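PDB 4RK1: ribose transcriptional regulator from Enterococcus faecium DO, which binds ribose in its sugar-binding domain and, as a LacI-family member, probably acts as a DNA-binding repressor of transcription. Local coordinates for residues 184-188 against 212-216. Residues are numbered along the deposited sequence; the frame is centred on the assembly and turned at random.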
loop_
_atom_site.group_PDB
_atom_site.type_symbol
_atom_site.label_atom_id
_atom_site.label_comp_id
_atom_site.label_asym_id
_atom_site.label_seq_id
_atom_site.Cartn_x
_atom_site.Cartn_y
_atom_site.Cartn_z
ATOM N N ALA B 184 -30.412 7.249 9.965
ATOM C CA ALA B 184 -31.304 6.097 9.843
ATOM C C ALA B 184 -30.827 5.082 8.779
ATOM O O ALA B 184 -31.562 4.167 8.434
ATOM C CB ALA B 184 -32.717 6.567 9.519
ATOM N N ALA B 185 -29.607 5.227 8.270
ATOM C CA ALA B 185 -29.129 4.320 7.216
ATOM C C ALA B 185 -28.969 2.900 7.738
ATOM O O ALA B 185 -28.545 2.693 8.875
ATOM C CB ALA B 185 -27.822 4.826 6.624
ATOM N N THR B 186 -29.376 1.927 6.921
ATOM C CA THR B 186 -29.147 0.511 7.208
ATOM C C THR B 186 -28.112 -0.129 6.269
ATOM O O THR B 186 -27.548 -1.183 6.583
ATOM C CB THR B 186 -30.454 -0.300 7.105
ATOM O OG1 THR B 186 -30.972 -0.219 5.773
ATOM C CG2 THR B 186 -31.502 0.213 8.095
ATOM N N GLY B 187 -27.890 0.495 5.113
ATOM C CA GLY B 187 -26.890 0.035 4.140
ATOM C C GLY B 187 -25.937 1.161 3.794
ATOM O O GLY B 187 -26.285 2.342 3.921
ATOM N N VAL B 188 -24.726 0.800 3.373
ATOM C CA VAL B 188 -23.677 1.778 3.086
ATOM C C VAL B 188 -22.942 1.422 1.800
ATOM O O VAL B 188 -22.494 0.283 1.635
ATOM C CB VAL B 188 -22.621 1.853 4.213
ATOM C CG1 VAL B 188 -21.614 2.971 3.931
ATOM C CG2 VAL B 188 -23.283 2.053 5.568
ATOM N N GLU B 212 -24.982 -7.485 10.498
ATOM C CA GLU B 212 -26.205 -7.479 11.301
ATOM C C GLU B 212 -26.751 -6.068 11.526
ATOM O O GLU B 212 -27.960 -5.842 11.399
ATOM C CB GLU B 212 -25.992 -8.197 12.634
ATOM C CG GLU B 212 -25.791 -9.705 12.497
ATOM C CD GLU B 212 -24.350 -10.129 12.230
ATOM O OE1 GLU B 212 -23.493 -9.281 11.900
ATOM O OE2 GLU B 212 -24.069 -11.335 12.348
ATOM N N ASP B 213 -25.865 -5.115 11.817
ATOM C CA ASP B 213 -26.275 -3.710 11.996
ATOM C C ASP B 213 -26.170 -2.884 10.725
ATOM O O ASP B 213 -26.994 -2.007 10.491
ATOM C CB ASP B 213 -25.446 -3.052 13.099
ATOM C CG ASP B 213 -25.705 -3.669 14.444
ATOM O OD1 ASP B 213 -26.890 -3.791 14.795
ATOM O OD2 ASP B 213 -24.741 -4.066 15.125
ATOM N N TYR B 214 -25.148 -3.138 9.914
ATOM C CA TYR B 214 -24.970 -2.376 8.677
ATOM C C TYR B 214 -24.511 -3.283 7.559
ATOM O O TYR B 214 -23.578 -4.055 7.741
ATOM C CB TYR B 214 -23.944 -1.265 8.873
ATOM C CG TYR B 214 -24.442 -0.158 9.761
ATOM C CD1 TYR B 214 -25.169 0.894 9.242
ATOM C CD2 TYR B 214 -24.206 -0.182 11.130
ATOM C CE1 TYR B 214 -25.652 1.905 10.059
ATOM C CE2 TYR B 214 -24.683 0.822 11.957
ATOM C CZ TYR B 214 -25.410 1.860 11.414
ATOM O OH TYR B 214 -25.884 2.857 12.232
ATOM N N SER B 215 -25.169 -3.184 6.414
ATOM C CA SER B 215 -24.666 -3.795 5.179
ATOM C C SER B 215 -23.711 -2.798 4.539
ATOM O O SER B 215 -24.033 -1.624 4.407
ATOM C CB SER B 215 -25.803 -4.127 4.221
ATOM O OG SER B 215 -26.486 -5.304 4.618
ATOM N N ILE B 216 -22.519 -3.253 4.177
ATOM C CA ILE B 216 -21.536 -2.379 3.558
ATOM C C ILE B 216 -21.029 -2.976 2.255
ATOM O O ILE B 216 -20.633 -4.144 2.213
ATOM C CB ILE B 216 -20.341 -2.120 4.497
ATOM C CG1 ILE B 216 -20.835 -1.493 5.820
ATOM C CG2 ILE B 216 -19.324 -1.208 3.819
ATOM C CD1 ILE B 216 -19.796 -1.493 6.917
HETATM O O HOH W 1 -28.105 3.965 11.281
HETATM O O HOH W 2 -28.756 -3.274 8.081
#
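Thr186 and Ser215 make the first backbone link between two parallel strands that start here, 187-190 and 215-218. Ser215 N gives its hydrogen to Thr186 O at 3.1 Å. Two residues along, past Gly187, Val188 N bonds the same Ser215 through its O at 2.7 Å, a short bond but bent to 135° at the hydrogen, so Ser215 uses both its N and its O. CA-H...O contacts fill in between, among them Gly187 CA to Ser215 O at 3.3 Å.

Ahead of the strands, water joins the loops. One molecule donates to Ala185 O and also hydrogen-bonds Tyr214 OH, at 2.7 Å from that oxygen. A second donates to Thr186 O, adding to the Ser215 bond, and more weakly to Asp213 O.

The Tyr214 ring leans back across the gap, its CG beside the backbone N (chi1 -70°), which brings CE1 to 3.2 Å from Ala185 O; the carbonyl approaches the ring obliquely. Beyond it, Val188 CB packs on Ile216 CG1 at 4.1 Å, on the sheet face roofed by Leu199 and Leu203 of helix 193-205. Ser215 points to the other face, where its OG bonds Ala277 N.

The contact joins the starts of the two parallel strands of a beta-alpha-beta unit, connected by helix 193-205; the Ile216 side chain is about 14 Å from the bound ribose. Backbone bonds fix the strand register, while water ties Ala185 O to the tyrosine hydroxyl and gives Thr186 O a second donor.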